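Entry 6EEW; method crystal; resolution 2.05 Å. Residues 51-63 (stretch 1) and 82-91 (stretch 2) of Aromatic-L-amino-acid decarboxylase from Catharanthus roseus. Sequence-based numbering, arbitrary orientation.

Stretch 1 51-63: LSEVEPGYLRKRI
Stretch 2 82-91: QKDIIPGMTN

Side-chain hydroxyls of one segment often anchor it to a neighbouring segment by donating to that segment's backbone carbonyls. Residues 51-63 and 82-91 of this decarboxylase illustrate the principle. Two hydroxyls of the first stretch donate to carbonyls of the second: Ser52 OG to Pro87 O at 2.6 Å, and Tyr58 OH to Asp84 O at 2.7 Å. Ser52 (chi1 -175°, t) and Tyr58 (chi1 88°, p; chi2 -83°) both direct CA-to-CB toward the other stretch. Serine delivers its hydroxyl over a short reach, whereas tyrosine spans a longer gap, with Asp84 O at the ring edge, near its plane.

A charged contact adds to these bonds. Arg62, its side chain extended from chi2 onward (chi1 -57°, m; chi2 and chi3 t; chi4 180°), forms a salt bridge from NH1 to Asp84 OD1 at 3.4 Å, in which the hydrogen bond is weak. Arg62 CD lies 3.1 Å from Asp84 OD1. Asp84 (chi1 -57°, m; chi2 -45°) therefore serves twice, through its carboxylate and its carbonyl, and loses 78 Å² to the contact.

The backbones run in opposite senses along the contact, pairing Leu51 with Thr90 (CA to CA 4.8 Å) and Leu59 with Asp84 (CA to CA 7.1 Å). The first stretch is extended around Leu51 and Ser52 (phi/psi -95/140 and -87/153). A type II turn from Glu55 to Tyr58, closed by Tyr58 N to Glu55 O at 3.1 Å, has Gly57 at phi/psi 81/9, a positive phi that favours glycine. Residues 58-60 then take helical angles without regular helical bonding. The second stretch enters as a helix with a wider pi-type turn at 82-85, tightens into a 3-10 segment at 86-88 and continues as an extended loop. Gly88 N to Ile85 O (2.7 Å) and Met89 N to Ile86 O (2.8 Å) secure the bend.

At Gly88, phi/psi -91/4, the absence of a side chain matters: an ideal CB would stand 2.0 Å from Tyr58 OH, a clash. As built, Gly88 CA sits 3.5 Å from Tyr58 OH and 4.2 Å from Val54 CG1 (chi1 -58°, m).

Apolar packing completes the interface, which buries 479 Å² over both sides. Leu59 (chi1 -166°, t; chi2 59°, p) brings CD2 within 4.0 Å of Ile85 CD1 (chi1 -58°, chi2 -61°, both m). Separately, at the other end, Leu51 (t, p) makes a van der Waals approach, its CD1 3.5 Å from Thr90 OG1, a hydroxyl whose hydrogen bonding is satisfied elsewhere in the structure.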

# COMPACT_ATOMS: atom_id res chain seq x y z
N LEU A 51 -14.35 -17.75 -13.87
CA LEU A 51 -14.40 -18.05 -12.44
C LEU A 51 -13.93 -19.49 -12.24
O LEU A 51 -14.27 -20.38 -13.02
CB LEU A 51 -15.83 -17.87 -11.92
CG LEU A 51 -16.10 -17.80 -10.42
CD1 LEU A 51 -15.45 -16.55 -9.81
CD2 LEU A 51 -17.59 -17.82 -10.16
N SER A 52 -13.14 -19.71 -11.19
CA SER A 52 -12.51 -21.01 -10.96
C SER A 52 -13.43 -21.94 -10.17
O SER A 52 -14.27 -21.50 -9.38
CB SER A 52 -11.19 -20.84 -10.21
OG SER A 52 -10.53 -22.09 -10.10
N GLU A 53 -13.24 -23.25 -10.38
CA GLU A 53 -14.05 -24.28 -9.73
C GLU A 53 -13.37 -24.97 -8.55
O GLU A 53 -13.95 -25.91 -7.98
CB GLU A 53 -14.46 -25.34 -10.77
CG GLU A 53 -15.47 -24.85 -11.82
CD GLU A 53 -16.90 -24.82 -11.30
OE1 GLU A 53 -17.14 -25.30 -10.17
OE2 GLU A 53 -17.78 -24.31 -12.02
N VAL A 54 -12.18 -24.54 -8.13
CA VAL A 54 -11.49 -25.24 -7.06
C VAL A 54 -12.28 -25.14 -5.76
O VAL A 54 -13.04 -24.19 -5.54
CB VAL A 54 -10.06 -24.70 -6.88
CG1 VAL A 54 -9.27 -24.82 -8.18
CG2 VAL A 54 -10.08 -23.27 -6.38
N GLU A 55 -12.14 -26.15 -4.91
CA GLU A 55 -12.70 -26.12 -3.57
C GLU A 55 -11.71 -25.49 -2.60
O GLU A 55 -10.50 -25.51 -2.82
CB GLU A 55 -13.05 -27.53 -3.11
CG GLU A 55 -13.98 -28.32 -4.03
CD GLU A 55 -15.38 -27.75 -4.09
OE1 GLU A 55 -15.67 -26.79 -3.33
OE2 GLU A 55 -16.20 -28.26 -4.87
N PRO A 56 -12.20 -24.93 -1.49
CA PRO A 56 -11.28 -24.35 -0.51
C PRO A 56 -10.27 -25.38 -0.03
O PRO A 56 -10.59 -26.54 0.22
CB PRO A 56 -12.21 -23.91 0.63
CG PRO A 56 -13.53 -23.73 -0.03
CD PRO A 56 -13.61 -24.78 -1.10
N GLY A 57 -9.02 -24.93 0.12
CA GLY A 57 -7.94 -25.79 0.55
C GLY A 57 -7.32 -26.64 -0.53
O GLY A 57 -6.50 -27.50 -0.22
N TYR A 58 -7.69 -26.42 -1.79
CA TYR A 58 -7.17 -27.28 -2.86
C TYR A 58 -5.66 -27.15 -2.99
O TYR A 58 -4.99 -28.12 -3.38
CB TYR A 58 -7.82 -26.92 -4.19
CG TYR A 58 -7.06 -25.83 -4.90
CD1 TYR A 58 -7.28 -24.50 -4.59
CD2 TYR A 58 -6.09 -26.13 -5.85
CE1 TYR A 58 -6.58 -23.48 -5.22
CE2 TYR A 58 -5.38 -25.12 -6.49
CZ TYR A 58 -5.63 -23.80 -6.18
OH TYR A 58 -4.94 -22.79 -6.82
N LEU A 59 -5.10 -25.97 -2.72
CA LEU A 59 -3.70 -25.76 -3.01
C LEU A 59 -2.78 -26.34 -1.94
O LEU A 59 -1.60 -26.56 -2.20
CB LEU A 59 -3.43 -24.26 -3.19
CG LEU A 59 -2.08 -23.92 -3.82
CD1 LEU A 59 -1.96 -24.56 -5.20
CD2 LEU A 59 -1.88 -22.41 -3.90
N ARG A 60 -3.31 -26.62 -0.74
CA ARG A 60 -2.51 -27.26 0.29
C ARG A 60 -2.08 -28.67 -0.12
O ARG A 60 -1.00 -29.13 0.27
CB ARG A 60 -3.28 -27.31 1.61
CG ARG A 60 -2.71 -28.29 2.64
CD ARG A 60 -1.44 -27.75 3.32
NE ARG A 60 -0.31 -27.64 2.40
CZ ARG A 60 0.67 -26.75 2.52
NH1 ARG A 60 0.66 -25.89 3.53
NH2 ARG A 60 1.67 -26.72 1.64
N LYS A 61 -2.91 -29.36 -0.89
CA LYS A 61 -2.60 -30.72 -1.30
C LYS A 61 -1.59 -30.80 -2.43
O LYS A 61 -1.18 -31.91 -2.79
CB LYS A 61 -3.89 -31.44 -1.73
CG LYS A 61 -5.11 -31.13 -0.86
CD LYS A 61 -6.35 -31.81 -1.42
CE LYS A 61 -7.61 -31.40 -0.68
NZ LYS A 61 -8.80 -32.18 -1.15
N ARG A 62 -1.16 -29.66 -2.99
CA ARG A 62 -0.26 -29.64 -4.13
C ARG A 62 1.06 -28.94 -3.87
O ARG A 62 1.94 -28.99 -4.74
CB ARG A 62 -0.94 -28.96 -5.34
CG ARG A 62 -2.25 -29.60 -5.75
CD ARG A 62 -2.81 -28.89 -6.96
NE ARG A 62 -4.17 -29.32 -7.29
CZ ARG A 62 -4.86 -28.85 -8.32
NH1 ARG A 62 -4.33 -27.93 -9.12
NH2 ARG A 62 -6.09 -29.29 -8.55
N ILE A 63 1.23 -28.30 -2.72
CA ILE A 63 2.49 -27.66 -2.36
C ILE A 63 3.03 -28.30 -1.09
O ILE A 63 2.25 -28.67 -0.20
CB ILE A 63 2.33 -26.14 -2.16
CG1 ILE A 63 1.88 -25.47 -3.45
CG2 ILE A 63 3.63 -25.51 -1.64
CD1 ILE A 63 1.93 -23.99 -3.35
N GLN A 82 1.52 -22.81 -14.15
CA GLN A 82 0.55 -23.17 -15.18
C GLN A 82 -0.47 -24.18 -14.67
O GLN A 82 -1.64 -24.13 -15.06
CB GLN A 82 1.28 -23.72 -16.41
CG GLN A 82 1.61 -22.68 -17.46
CD GLN A 82 0.39 -22.19 -18.23
OE1 GLN A 82 -0.66 -21.87 -17.65
NE2 GLN A 82 0.51 -22.14 -19.56
N LYS A 83 -0.05 -25.06 -13.76
CA LYS A 83 -0.85 -26.23 -13.39
C LYS A 83 -1.62 -26.07 -12.08
O LYS A 83 -2.66 -26.71 -11.92
CB LYS A 83 0.06 -27.46 -13.34
CG LYS A 83 -0.65 -28.79 -13.18
CD LYS A 83 0.38 -29.86 -12.87
CE LYS A 83 1.15 -29.49 -11.61
NZ LYS A 83 2.19 -30.50 -11.29
N ASP A 84 -1.13 -25.25 -11.14
CA ASP A 84 -1.69 -25.15 -9.80
C ASP A 84 -2.14 -23.75 -9.42
O ASP A 84 -3.01 -23.62 -8.55
CB ASP A 84 -0.66 -25.59 -8.75
CG ASP A 84 -0.16 -27.01 -8.97
OD1 ASP A 84 -0.98 -27.91 -9.24
OD2 ASP A 84 1.07 -27.21 -8.86
N ILE A 85 -1.58 -22.70 -10.02
CA ILE A 85 -1.94 -21.33 -9.66
C ILE A 85 -2.99 -20.77 -10.62
O ILE A 85 -4.12 -20.46 -10.22
CB ILE A 85 -0.72 -20.40 -9.63
CG1 ILE A 85 0.32 -20.90 -8.62
CG2 ILE A 85 -1.17 -18.98 -9.26
CD1 ILE A 85 -0.17 -20.97 -7.20
N ILE A 86 -2.64 -20.65 -11.90
CA ILE A 86 -3.55 -20.01 -12.85
C ILE A 86 -4.91 -20.69 -12.85
O ILE A 86 -5.93 -19.99 -12.76
CB ILE A 86 -2.90 -19.94 -14.23
CG1 ILE A 86 -1.77 -18.91 -14.23
CG2 ILE A 86 -3.93 -19.59 -15.29
CD1 ILE A 86 -0.96 -18.88 -15.49
N PRO A 87 -5.01 -22.03 -12.90
CA PRO A 87 -6.34 -22.65 -12.82
C PRO A 87 -7.08 -22.31 -11.54
O PRO A 87 -8.31 -22.40 -11.51
CB PRO A 87 -6.03 -24.15 -12.91
CG PRO A 87 -4.68 -24.23 -13.55
CD PRO A 87 -3.94 -23.02 -13.05
N GLY A 88 -6.37 -21.89 -10.50
CA GLY A 88 -7.01 -21.47 -9.27
C GLY A 88 -7.33 -19.99 -9.20
O GLY A 88 -7.84 -19.51 -8.19
N MET A 89 -7.08 -19.26 -10.28
CA MET A 89 -7.31 -17.82 -10.32
C MET A 89 -8.70 -17.51 -10.84
O MET A 89 -9.22 -18.20 -11.72
CB MET A 89 -6.28 -17.16 -11.25
CG MET A 89 -4.85 -17.31 -10.80
SD MET A 89 -4.47 -16.18 -9.45
CE MET A 89 -4.60 -14.60 -10.29
N THR A 90 -9.29 -16.44 -10.30
CA THR A 90 -10.40 -15.77 -10.97
C THR A 90 -9.79 -14.79 -11.95
O THR A 90 -9.03 -13.91 -11.56
CB THR A 90 -11.31 -15.03 -9.98
OG1 THR A 90 -12.03 -15.98 -9.18
CG2 THR A 90 -12.32 -14.17 -10.72
N ASN A 91 -10.11 -14.96 -13.24
CA ASN A 91 -9.41 -14.24 -14.29
C ASN A 91 -10.01 -12.85 -14.48
O ASN A 91 -10.86 -12.60 -15.34
CB ASN A 91 -9.42 -15.07 -15.57
CG ASN A 91 -8.44 -16.24 -15.50
OD1 ASN A 91 -7.23 -16.02 -15.53
ND2 ASN A 91 -8.96 -17.46 -15.42